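Local coordinates for protein importin subunit beta-1 (Saccharomyces cerevisiae, PDB 5OWU) that imports proteins into the nucleus by associating with importin alpha, which binds the classical nuclear localization signal of the cargo, at residues A[9-13]-A[25-29]; A[55-59]-A[108-114]; A[492-496]-A[530-535]; A[525-531]-A[582-586]. All coordinates share one frame; numbering follows the deposited sequence.

The four contacts sample two distant parts of a solenoid built from HEAT repeats. Contacts 1 and 2 lie near the N-terminus, their centres about 17 Å apart, and touch where L10 packs on the backbone of G57; contact 1 holds HEAT 1 together and contact 2 joins HEAT 2 to HEAT 3. Contacts 3 and 4 follow some 380 residues later, with centres about 11 Å apart; they share Y530 and A531 at the end of helix 516-530, and their segments alternate along the chain. Between the two pairs the centres are about 57 to 67 Å apart; contacts 2 and 4, on opposite sides of the chain's centre, repeat the near-parallel pairing of second helices of successive repeats.

Contact 1. Residues A[9-13]-A[25-29]; sequences LLENS and SETQL
L9, S13, S25 and L29 meet between the two helices of HEAT 1, helix 3-15 and helix 19-35, which form the helical hairpin of this repeat. The segment axes come within 8.7 Å and their directions lie 139° apart, antiparallel but well splayed. Small residues allow the close approach near the turn: CB of S13 lies 3.9 Å from CB of S25, and CB of S25 sits 3.4 Å from the backbone O of L9. The hydroxyl of S25 turns back to I21 O of its own helix, which satisfies it inside the interface, while its OG also rests against CB of N12.

One polar approach is not a hydrogen bond. The bent chain of E26 brings OE2 within 2.9 Å of S13 O, and two acceptors this near would probably favour protonation of the carboxylate.

Van der Waals packing fills the wider part of the hairpin. L9 and L29 slide past each other in opposite senses, with CD2 of L29 on CB of L9. The Q28 side chain, extended beyond CG, crosses that of L9 at about a right angle, its amide OE1 3.5 Å from L9 CD2. From the other branch of L29, CD1 reaches L10 CD2 at 4.0 Å.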
loop_
_atom_site.group_PDB
_atom_site.type_symbol
_atom_site.label_atom_id
_atom_site.label_comp_id
_atom_site.label_asym_id
_atom_site.label_seq_id
_atom_site.Cartn_x
_atom_site.Cartn_y
_atom_site.Cartn_z
ATOM N N LEU A 9 -23.448 -23.208 -25.534
ATOM C CA LEU A 9 -23.491 -21.835 -25.032
ATOM C C LEU A 9 -22.124 -21.383 -24.524
ATOM O O LEU A 9 -21.624 -20.328 -24.923
ATOM C CB LEU A 9 -24.532 -21.704 -23.917
ATOM C CG LEU A 9 -26.005 -21.571 -24.299
ATOM C CD1 LEU A 9 -26.841 -21.573 -23.019
ATOM C CD2 LEU A 9 -26.259 -20.304 -25.104
ATOM N N LEU A 10 -21.512 -22.154 -23.616
ATOM C CA LEU A 10 -20.200 -21.770 -23.084
ATOM C C LEU A 10 -19.173 -21.579 -24.204
ATOM O O LEU A 10 -18.492 -20.531 -24.299
ATOM C CB LEU A 10 -19.724 -22.840 -22.104
ATOM C CG LEU A 10 -20.534 -22.984 -20.819
ATOM C CD1 LEU A 10 -20.492 -24.415 -20.335
ATOM C CD2 LEU A 10 -19.987 -22.056 -19.760
ATOM N N GLU A 11 -19.043 -22.598 -25.059
ATOM C CA GLU A 11 -18.111 -22.524 -26.174
ATOM C C GLU A 11 -18.344 -21.258 -26.980
ATOM O O GLU A 11 -17.422 -20.473 -27.186
ATOM C CB GLU A 11 -18.240 -23.759 -27.062
ATOM C CG GLU A 11 -17.725 -25.047 -26.422
ATOM C CD GLU A 11 -17.542 -26.171 -27.429
ATOM O OE1 GLU A 11 -17.523 -25.883 -28.642
ATOM O OE2 GLU A 11 -17.416 -27.342 -27.013
ATOM N N ASN A 12 -19.582 -21.028 -27.422
ATOM C CA ASN A 12 -19.874 -19.832 -28.209
ATOM C C ASN A 12 -19.537 -18.564 -27.443
ATOM O O ASN A 12 -19.117 -17.568 -28.040
ATOM C CB ASN A 12 -21.345 -19.809 -28.619
ATOM C CG ASN A 12 -21.660 -20.812 -29.703
ATOM O OD1 ASN A 12 -20.760 -21.305 -30.382
ATOM N ND2 ASN A 12 -22.942 -21.117 -29.877
ATOM N N SER A 13 -19.718 -18.583 -26.124
ATOM C CA SER A 13 -19.449 -17.404 -25.316
ATOM C C SER A 13 -17.990 -16.984 -25.405
ATOM O O SER A 13 -17.688 -15.788 -25.289
ATOM C CB SER A 13 -19.825 -17.664 -23.855
ATOM O OG SER A 13 -18.831 -18.449 -23.215
ATOM N N SER A 25 -24.643 -15.466 -25.952
ATOM C CA SER A 25 -24.387 -16.670 -25.170
ATOM C C SER A 25 -24.105 -16.334 -23.710
ATOM O O SER A 25 -24.597 -17.021 -22.804
ATOM C CB SER A 25 -23.225 -17.441 -25.787
ATOM O OG SER A 25 -23.557 -17.881 -27.093
ATOM N N GLU A 26 -23.313 -15.284 -23.459
ATOM C CA GLU A 26 -23.028 -14.884 -22.083
ATOM C C GLU A 26 -24.301 -14.458 -21.362
ATOM O O GLU A 26 -24.507 -14.792 -20.186
ATOM C CB GLU A 26 -21.995 -13.753 -22.068
ATOM C CG GLU A 26 -20.550 -14.234 -22.014
ATOM C CD GLU A 26 -19.574 -13.310 -22.742
ATOM O OE1 GLU A 26 -19.797 -12.077 -22.743
ATOM O OE2 GLU A 26 -18.584 -13.819 -23.323
ATOM N N THR A 27 -25.169 -13.720 -22.053
ATOM C CA THR A 27 -26.431 -13.307 -21.455
ATOM C C THR A 27 -27.294 -14.515 -21.124
ATOM O O THR A 27 -27.873 -14.589 -20.035
ATOM C CB THR A 27 -27.170 -12.351 -22.396
ATOM O OG1 THR A 27 -26.363 -11.187 -22.624
ATOM C CG2 THR A 27 -28.516 -11.920 -21.803
ATOM N N GLN A 28 -27.384 -15.481 -22.041
ATOM C CA GLN A 28 -28.225 -16.643 -21.774
ATOM C C GLN A 28 -27.668 -17.470 -20.616
ATOM O O GLN A 28 -28.434 -18.006 -19.803
ATOM C CB GLN A 28 -28.363 -17.489 -23.037
ATOM C CG GLN A 28 -29.575 -18.406 -23.025
ATOM C CD GLN A 28 -29.727 -19.184 -24.319
ATOM O OE1 GLN A 28 -29.378 -18.696 -25.395
ATOM N NE2 GLN A 28 -30.242 -20.406 -24.219
ATOM N N LEU A 29 -26.342 -17.566 -20.507
ATOM C CA LEU A 29 -25.744 -18.289 -19.386
ATOM C C LEU A 29 -26.064 -17.610 -18.061
ATOM O O LEU A 29 -26.526 -18.257 -17.111
ATOM C CB LEU A 29 -24.233 -18.400 -19.586
ATOM C CG LEU A 29 -23.805 -19.331 -20.719
ATOM C CD1 LEU A 29 -22.347 -19.100 -21.066
ATOM C CD2 LEU A 29 -24.043 -20.783 -20.345
HETATM O O HOH W 1 -25.051 -19.234 -28.413
#

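Contact 2. Residues A[55-59]-A[108-114]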
loop_
_atom_site.group_PDB
_atom_site.type_symbol
_atom_site.label_atom_id
_atom_site.label_comp_id
_atom_site.label_asym_id
_atom_site.label_seq_id
_atom_site.Cartn_x
_atom_site.Cartn_y
_atom_site.Cartn_z
ATOM N N LEU A 55 -11.801 -28.129 -24.468
ATOM C CA LEU A 55 -11.177 -27.924 -23.165
ATOM C C LEU A 55 -11.544 -26.576 -22.563
ATOM O O LEU A 55 -11.875 -26.480 -21.376
ATOM C CB LEU A 55 -9.658 -28.033 -23.285
ATOM C CG LEU A 55 -8.956 -29.359 -23.013
ATOM C CD1 LEU A 55 -7.469 -29.072 -22.831
ATOM C CD2 LEU A 55 -9.510 -30.083 -21.797
ATOM N N GLU A 56 -11.472 -25.514 -23.364
ATOM C CA GLU A 56 -11.713 -24.186 -22.818
ATOM C C GLU A 56 -13.141 -24.032 -22.324
ATOM O O GLU A 56 -13.382 -23.299 -21.359
ATOM C CB GLU A 56 -11.404 -23.128 -23.866
ATOM C CG GLU A 56 -9.934 -22.956 -24.118
ATOM C CD GLU A 56 -9.680 -21.979 -25.225
ATOM O OE1 GLU A 56 -10.157 -20.833 -25.114
ATOM O OE2 GLU A 56 -9.019 -22.366 -26.205
ATOM N N GLY A 57 -14.097 -24.695 -22.979
ATOM C CA GLY A 57 -15.472 -24.658 -22.508
ATOM C C GLY A 57 -15.657 -25.385 -21.191
ATOM O O GLY A 57 -16.444 -24.957 -20.346
ATOM N N ARG A 58 -14.938 -26.496 -20.999
ATOM C CA ARG A 58 -15.011 -27.233 -19.738
ATOM C C ARG A 58 -14.403 -26.422 -18.597
ATOM O O ARG A 58 -14.993 -26.292 -17.507
ATOM C CB ARG A 58 -14.290 -28.574 -19.895
ATOM C CG ARG A 58 -14.799 -29.434 -21.061
ATOM C CD ARG A 58 -13.891 -30.628 -21.328
ATOM N NE ARG A 58 -13.746 -31.479 -20.154
ATOM C CZ ARG A 58 -12.964 -32.555 -20.089
ATOM N NH1 ARG A 58 -12.248 -32.930 -21.137
ATOM N NH2 ARG A 58 -12.895 -33.259 -18.966
ATOM N N ILE A 59 -13.212 -25.869 -18.835
ATOM C CA ILE A 59 -12.582 -24.984 -17.860
ATOM C C ILE A 59 -13.503 -23.814 -17.543
ATOM O O ILE A 59 -13.702 -23.454 -16.373
ATOM C CB ILE A 59 -11.214 -24.522 -18.400
ATOM C CG1 ILE A 59 -10.268 -25.722 -18.507
ATOM C CG2 ILE A 59 -10.595 -23.443 -17.511
ATOM C CD1 ILE A 59 -9.258 -25.626 -19.640
ATOM N N GLU A 108 -5.561 -34.200 -17.658
ATOM C CA GLU A 108 -5.329 -32.882 -18.233
ATOM C C GLU A 108 -5.157 -31.870 -17.103
ATOM O O GLU A 108 -6.131 -31.590 -16.386
ATOM C CB GLU A 108 -6.493 -32.488 -19.131
ATOM C CG GLU A 108 -6.513 -31.024 -19.563
ATOM C CD GLU A 108 -5.231 -30.584 -20.239
ATOM O OE1 GLU A 108 -4.636 -29.585 -19.786
ATOM O OE2 GLU A 108 -4.821 -31.237 -21.220
ATOM N N PRO A 109 -3.965 -31.287 -16.911
ATOM C CA PRO A 109 -3.770 -30.421 -15.729
ATOM C C PRO A 109 -4.656 -29.188 -15.691
ATOM O O PRO A 109 -4.902 -28.660 -14.598
ATOM C CB PRO A 109 -2.279 -30.038 -15.808
ATOM C CG PRO A 109 -1.886 -30.259 -17.211
ATOM C CD PRO A 109 -2.728 -31.406 -17.704
ATOM N N ARG A 110 -5.131 -28.694 -16.838
ATOM C CA ARG A 110 -6.020 -27.535 -16.829
ATOM C C ARG A 110 -7.398 -27.903 -16.286
ATOM O O ARG A 110 -8.027 -27.114 -15.562
ATOM C CB ARG A 110 -6.145 -26.961 -18.238
ATOM C CG ARG A 110 -4.871 -26.316 -18.768
ATOM C CD ARG A 110 -5.184 -25.344 -19.898
ATOM N NE ARG A 110 -5.221 -25.995 -21.195
ATOM C CZ ARG A 110 -5.900 -25.544 -22.245
ATOM N NH1 ARG A 110 -6.635 -24.439 -22.163
ATOM N NH2 ARG A 110 -5.856 -26.213 -23.381
ATOM N N ILE A 111 -7.882 -29.099 -16.635
ATOM C CA ILE A 111 -9.121 -29.611 -16.058
ATOM C C ILE A 111 -8.955 -29.775 -14.558
ATOM O O ILE A 111 -9.815 -29.366 -13.767
ATOM C CB ILE A 111 -9.510 -30.946 -16.724
ATOM C CG1 ILE A 111 -9.850 -30.748 -18.205
ATOM C CG2 ILE A 111 -10.678 -31.618 -15.979
ATOM C CD1 ILE A 111 -11.075 -29.889 -18.466
ATOM N N ALA A 112 -7.828 -30.369 -14.150
ATOM C CA ALA A 112 -7.560 -30.608 -12.738
ATOM C C ALA A 112 -7.504 -29.304 -11.948
ATOM O O ALA A 112 -8.029 -29.222 -10.834
ATOM C CB ALA A 112 -6.248 -31.379 -12.595
ATOM N N ASN A 113 -6.860 -28.279 -12.504
ATOM C CA ASN A 113 -6.783 -26.981 -11.835
ATOM C C ASN A 113 -8.167 -26.347 -11.689
ATOM O O ASN A 113 -8.550 -25.891 -10.598
ATOM C CB ASN A 113 -5.847 -26.056 -12.619
ATOM C CG ASN A 113 -5.464 -24.810 -11.836
ATOM O OD1 ASN A 113 -5.125 -24.884 -10.660
ATOM N ND2 ASN A 113 -5.517 -23.662 -12.489
ATOM N N ALA A 114 -8.935 -26.294 -12.785
ATOM C CA ALA A 114 -10.284 -25.733 -12.685
ATOM C C ALA A 114 -11.109 -26.488 -11.650
ATOM O O ALA A 114 -11.804 -25.883 -10.815
ATOM C CB ALA A 114 -10.969 -25.775 -14.048
HETATM O O HOH W 2 -6.996 -24.231 -25.257
#
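The guanidinium of R58 carries I111 on one face: CD1 of the isoleucine stands 3.5 Å above the plane, displaced toward the rim. The R110 guanidinium has L55 CB over one face, E56 CG at the edge near its plane, and I59 CD1 approaching obliquely. At the end of that group, L55 CD1 comes to 3.3 Å from R110 NH2.

A bend at chi3 (58°) turns the R58 group into this place, and the bond from its NE to L48 O, in the helix before its own, holds it. With R58 cut back to an alanine, the L48 carbonyl would probably lose this donor and I111 CD1 the flat group it packs on.

These side chains join HEAT 2 to HEAT 3 in the solenoid, where the second helices of the two repeats, 55-67 and 109-126, run almost parallel, 12° apart with segment axes 9.7 Å from each other. Between them L55 CD2 meets I111 CG1 at 3.7 Å, and one turn further along both helices I59 CG2 lies against A114 CB. At the exposed rim a water donates to E56 OE2 at 2.9 Å and accepts from R110 NH2 at 3.0 Å, bridging two opposite charges whose own atoms do not touch.

Contact 3. Residues A[492-496]-A[530-535]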
loop_
_atom_site.group_PDB
_atom_site.type_symbol
_atom_site.label_atom_id
_atom_site.label_comp_id
_atom_site.label_asym_id
_atom_site.label_seq_id
_atom_site.Cartn_x
_atom_site.Cartn_y
_atom_site.Cartn_z
ATOM N N ILE A 492 20.754 26.594 4.647
ATOM C CA ILE A 492 20.532 26.166 3.267
ATOM C C ILE A 492 20.131 27.336 2.383
ATOM O O ILE A 492 20.364 27.311 1.166
ATOM C CB ILE A 492 19.480 25.041 3.208
ATOM C CG1 ILE A 492 19.529 24.332 1.851
ATOM C CG2 ILE A 492 18.067 25.585 3.440
ATOM C CD1 ILE A 492 20.851 23.629 1.546
ATOM N N TYR A 493 19.523 28.376 2.961
ATOM C CA TYR A 493 19.061 29.488 2.138
ATOM C C TYR A 493 20.226 30.246 1.515
ATOM O O TYR A 493 20.085 30.782 0.409
ATOM C CB TYR A 493 18.157 30.416 2.956
ATOM C CG TYR A 493 16.849 29.738 3.314
ATOM C CD1 TYR A 493 15.982 29.299 2.322
ATOM C CD2 TYR A 493 16.497 29.500 4.636
ATOM C CE1 TYR A 493 14.790 28.651 2.636
ATOM C CE2 TYR A 493 15.313 28.855 4.960
ATOM C CZ TYR A 493 14.461 28.436 3.954
ATOM O OH TYR A 493 13.283 27.796 4.271
ATOM N N ASN A 494 21.397 30.242 2.163
ATOM C CA ASN A 494 22.563 30.853 1.530
ATOM C C ASN A 494 22.896 30.199 0.195
ATOM O O ASN A 494 23.552 30.826 -0.644
ATOM C CB ASN A 494 23.778 30.773 2.457
ATOM C CG ASN A 494 23.607 31.596 3.717
ATOM O OD1 ASN A 494 23.057 32.698 3.687
ATOM N ND2 ASN A 494 24.083 31.065 4.837
ATOM N N PHE A 495 22.447 28.965 -0.026
ATOM C CA PHE A 495 22.725 28.233 -1.252
ATOM C C PHE A 495 21.528 28.172 -2.186
ATOM O O PHE A 495 21.620 27.533 -3.240
ATOM C CB PHE A 495 23.192 26.810 -0.920
ATOM C CG PHE A 495 24.416 26.770 -0.049
ATOM C CD1 PHE A 495 25.687 26.838 -0.606
ATOM C CD2 PHE A 495 24.293 26.678 1.325
ATOM C CE1 PHE A 495 26.815 26.807 0.200
ATOM C CE2 PHE A 495 25.413 26.646 2.134
ATOM C CZ PHE A 495 26.675 26.716 1.569
ATOM N N TYR A 496 20.416 28.822 -1.834
ATOM C CA TYR A 496 19.219 28.728 -2.671
ATOM C C TYR A 496 19.478 29.146 -4.112
ATOM O O TYR A 496 19.128 28.381 -5.027
ATOM C CB TYR A 496 18.088 29.555 -2.049
ATOM C CG TYR A 496 16.863 28.743 -1.677
ATOM C CD1 TYR A 496 16.931 27.760 -0.701
ATOM C CD2 TYR A 496 15.644 28.967 -2.294
ATOM C CE1 TYR A 496 15.822 27.025 -0.350
ATOM C CE2 TYR A 496 14.519 28.231 -1.950
ATOM C CZ TYR A 496 14.615 27.261 -0.981
ATOM O OH TYR A 496 13.502 26.526 -0.636
ATOM N N TYR A 530 9.468 25.638 0.330
ATOM C CA TYR A 530 10.241 26.075 1.484
ATOM C C TYR A 530 10.840 27.466 1.323
ATOM O O TYR A 530 11.549 27.921 2.224
ATOM C CB TYR A 530 11.356 25.065 1.779
ATOM C CG TYR A 530 10.839 23.796 2.420
ATOM C CD1 TYR A 530 10.403 22.727 1.646
ATOM C CD2 TYR A 530 10.769 23.679 3.801
ATOM C CE1 TYR A 530 9.920 21.567 2.235
ATOM C CE2 TYR A 530 10.285 22.527 4.399
ATOM C CZ TYR A 530 9.868 21.476 3.613
ATOM O OH TYR A 530 9.400 20.333 4.213
ATOM N N ALA A 531 10.569 28.164 0.221
ATOM C CA ALA A 531 11.201 29.462 0.008
ATOM C C ALA A 531 10.738 30.458 1.062
ATOM O O ALA A 531 9.584 30.443 1.492
ATOM C CB ALA A 531 10.900 29.996 -1.392
ATOM N N THR A 532 11.661 31.308 1.499
ATOM C CA THR A 532 11.384 32.383 2.436
ATOM C C THR A 532 11.522 33.717 1.719
ATOM O O THR A 532 12.000 33.793 0.582
ATOM C CB THR A 532 12.350 32.335 3.626
ATOM O OG1 THR A 532 13.686 32.505 3.143
ATOM C CG2 THR A 532 12.249 31.007 4.354
ATOM N N ASP A 533 11.126 34.789 2.407
ATOM C CA ASP A 533 11.221 36.105 1.789
ATOM C C ASP A 533 12.664 36.450 1.446
ATOM O O ASP A 533 12.919 37.127 0.443
ATOM C CB ASP A 533 10.613 37.163 2.708
ATOM C CG ASP A 533 9.093 37.064 2.786
ATOM O OD1 ASP A 533 8.456 36.710 1.765
ATOM O OD2 ASP A 533 8.537 37.338 3.869
ATOM N N THR A 534 13.620 35.958 2.239
ATOM C CA THR A 534 15.027 36.257 1.998
ATOM C C THR A 534 15.501 35.740 0.648
ATOM O O THR A 534 16.510 36.233 0.135
ATOM C CB THR A 534 15.895 35.664 3.115
ATOM O OG1 THR A 534 15.464 36.173 4.385
ATOM C CG2 THR A 534 17.361 36.029 2.924
ATOM N N VAL A 535 14.808 34.761 0.063
ATOM C CA VAL A 535 15.210 34.219 -1.232
ATOM C C VAL A 535 14.103 34.483 -2.243
ATOM O O VAL A 535 13.942 33.733 -3.214
ATOM C CB VAL A 535 15.545 32.716 -1.143
ATOM C CG1 VAL A 535 16.772 32.488 -0.247
ATOM C CG2 VAL A 535 14.365 31.917 -0.629
#
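Y493 donates its hydroxyl to the backbone O of Y530, OH to O 2.7 Å, with a C=O...donor angle of 156° in the carbonyl plane. The bond ties together the two ends of the HEAT 12 hairpin, since 492-496 leads into its first helix and 530-535 leaves its second.

Around this bond, T532 covers the Y493 ring. Its OG1 stands 3.9 Å above the ring centre, and its CG2 reaches the phenol end at 3.4 Å from CZ. The opposite face is packed by I492 CG2, so the ring is sandwiched. A phenylalanine in its place would probably leave the Y530 carbonyl without its hydroxyl donor and the two loop ends without this tie.

Beside it, V535 wedges against both tyrosines at about right angles: CG2 meets Y496 CD2 at 3.6 Å, and CG1 lies 3.7 Å from Y496 CB and a little farther from Y493 O.

What positions Y496 is partly outside the two loops. Its chi1 of -119° is nearly eclipsed, a somewhat strained setting, and its hydroxyl bonds to M527 O in the last turns of helix 516-530. The same OH rests 3.5 Å from Y530 CB, while on the ring CE2 touches A531 CB at 4.1 Å.

Contact 4. Residues A[525-531]-A[582-586]; sequences TTMVEYA and AVIRK
NZ of K586 is gripped by three backbone carbonyls at and just beyond the C-terminal end of helix 516-530. It donates to A531 O at 2.8 Å and to V528 O at 3.0 Å. A third bond, from K586 NZ to E529 O, is weak at 3.5 Å. The V528 bond is nearly along the C=O axis (160°), whereas toward A531 the donor is tilted out of the carbonyl plane. V528 O is shared, because it also accepts from the backbone N of A531. With V528 and E529 the ammonium group meets carbonyls of the helix end itself, and its positive charge is likely to be stabilised by the helix dipole.

The lysine reaches this place with CG anti to its backbone N, followed by bends at chi2 (69°) and chi4. Its chain slides past V528 in the opposite sense, K586 CB 3.8 Å from V528 CG1, so the aliphatic part packs while the tip bonds. V528 CG1 also lies 3.7 Å from A582 O, and the other branch, V528 CG2, crosses to V583 CG2 at 3.9 Å. One turn earlier T525 CG2 touches A582 CB at 4.1 Å.

V528 and V583 also rest on I542 and S543, respectively, of helix 536-553, the first helix of HEAT 13, while R585 reaches onward to a salt bridge with D665. The segment axes of 525-530 and 582-586 are 9.5 Å apart and only 3° from parallel, the side-by-side stacking of second helices from successive repeats, here HEAT 12 and HEAT 13, that builds a HEAT solenoid.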
loop_
_atom_site.group_PDB
_atom_site.type_symbol
_atom_site.label_atom_id
_atom_site.label_comp_id
_atom_site.label_asym_id
_atom_site.label_seq_id
_atom_site.Cartn_x
_atom_site.Cartn_y
_atom_site.Cartn_z
ATOM N N THR A 525 9.856 22.018 -6.981
ATOM C CA THR A 525 8.651 22.181 -6.183
ATOM C C THR A 525 9.020 22.345 -4.717
ATOM O O THR A 525 8.551 23.273 -4.043
ATOM C CB THR A 525 7.716 20.996 -6.407
ATOM O OG1 THR A 525 7.287 21.002 -7.780
ATOM C CG2 THR A 525 6.500 21.088 -5.511
ATOM N N THR A 526 9.919 21.489 -4.224
ATOM C CA THR A 526 10.408 21.646 -2.859
ATOM C C THR A 526 10.996 23.038 -2.662
ATOM O O THR A 526 10.684 23.720 -1.676
ATOM C CB THR A 526 11.445 20.558 -2.551
ATOM O OG1 THR A 526 10.816 19.272 -2.585
ATOM C CG2 THR A 526 12.073 20.760 -1.185
ATOM N N MET A 527 11.824 23.501 -3.613
ATOM C CA MET A 527 12.439 24.811 -3.427
ATOM C C MET A 527 11.362 25.868 -3.265
ATOM O O MET A 527 11.482 26.779 -2.431
ATOM C CB MET A 527 13.347 25.173 -4.602
ATOM C CG MET A 527 14.434 24.178 -4.916
ATOM S SD MET A 527 15.428 23.766 -3.491
ATOM C CE MET A 527 16.503 25.195 -3.358
ATOM N N VAL A 528 10.286 25.748 -4.042
ATOM C CA VAL A 528 9.215 26.727 -3.954
ATOM C C VAL A 528 8.571 26.657 -2.583
ATOM O O VAL A 528 8.393 27.674 -1.903
ATOM C CB VAL A 528 8.180 26.498 -5.069
ATOM C CG1 VAL A 528 6.947 27.383 -4.848
ATOM C CG2 VAL A 528 8.794 26.773 -6.414
ATOM N N GLU A 529 8.263 25.443 -2.135
ATOM C CA GLU A 529 7.415 25.304 -0.964
ATOM C C GLU A 529 8.140 25.732 0.306
ATOM O O GLU A 529 7.500 26.210 1.246
ATOM C CB GLU A 529 6.906 23.868 -0.894
ATOM C CG GLU A 529 5.903 23.590 -2.040
ATOM C CD GLU A 529 5.478 22.138 -2.159
ATOM O OE1 GLU A 529 6.256 21.246 -1.755
ATOM O OE2 GLU A 529 4.361 21.896 -2.675
ATOM N N TYR A 530 9.468 25.638 0.330
ATOM C CA TYR A 530 10.241 26.075 1.484
ATOM C C TYR A 530 10.840 27.466 1.323
ATOM O O TYR A 530 11.549 27.921 2.224
ATOM C CB TYR A 530 11.356 25.065 1.779
ATOM C CG TYR A 530 10.839 23.796 2.420
ATOM C CD1 TYR A 530 10.403 22.727 1.646
ATOM C CD2 TYR A 530 10.769 23.679 3.801
ATOM C CE1 TYR A 530 9.920 21.567 2.235
ATOM C CE2 TYR A 530 10.285 22.527 4.399
ATOM C CZ TYR A 530 9.868 21.476 3.613
ATOM O OH TYR A 530 9.400 20.333 4.213
ATOM N N ALA A 531 10.569 28.164 0.221
ATOM C CA ALA A 531 11.201 29.462 0.008
ATOM C C ALA A 531 10.738 30.458 1.062
ATOM O O ALA A 531 9.584 30.443 1.492
ATOM C CB ALA A 531 10.900 29.996 -1.392
ATOM N N ALA A 582 2.439 25.016 -7.886
ATOM C CA ALA A 582 3.061 25.380 -6.612
ATOM C C ALA A 582 3.481 26.848 -6.596
ATOM O O ALA A 582 3.322 27.538 -5.581
ATOM C CB ALA A 582 4.263 24.476 -6.322
ATOM N N VAL A 583 4.027 27.342 -7.710
ATOM C CA VAL A 583 4.440 28.743 -7.795
ATOM C C VAL A 583 3.235 29.659 -7.605
ATOM O O VAL A 583 3.279 30.630 -6.839
ATOM C CB VAL A 583 5.141 29.008 -9.142
ATOM C CG1 VAL A 583 5.306 30.507 -9.405
ATOM C CG2 VAL A 583 6.502 28.329 -9.174
ATOM N N ILE A 584 2.137 29.352 -8.292
ATOM C CA ILE A 584 0.947 30.200 -8.224
ATOM C C ILE A 584 0.420 30.245 -6.797
ATOM O O ILE A 584 0.101 31.314 -6.265
ATOM C CB ILE A 584 -0.120 29.690 -9.205
ATOM C CG1 ILE A 584 0.333 29.941 -10.643
ATOM C CG2 ILE A 584 -1.490 30.347 -8.927
ATOM C CD1 ILE A 584 -0.436 29.141 -11.683
ATOM N N ARG A 585 0.336 29.083 -6.148
ATOM C CA ARG A 585 -0.182 29.060 -4.785
ATOM C C ARG A 585 0.752 29.766 -3.810
ATOM O O ARG A 585 0.289 30.404 -2.858
ATOM C CB ARG A 585 -0.427 27.619 -4.340
ATOM C CG ARG A 585 -1.692 27.030 -4.915
ATOM C CD ARG A 585 -2.235 25.920 -4.036
ATOM N NE ARG A 585 -3.163 25.075 -4.780
ATOM C CZ ARG A 585 -4.483 25.225 -4.793
ATOM N NH1 ARG A 585 -5.060 26.183 -4.084
ATOM N NH2 ARG A 585 -5.227 24.401 -5.516
ATOM N N LYS A 586 2.066 29.666 -4.017
ATOM C CA LYS A 586 2.986 30.182 -3.008
ATOM C C LYS A 586 3.003 31.708 -2.971
ATOM O O LYS A 586 3.182 32.296 -1.900
ATOM C CB LYS A 586 4.400 29.651 -3.253
ATOM C CG LYS A 586 5.380 29.954 -2.124
ATOM C CD LYS A 586 5.035 29.165 -0.864
ATOM C CE LYS A 586 5.787 29.682 0.346
ATOM N NZ LYS A 586 7.257 29.529 0.203
#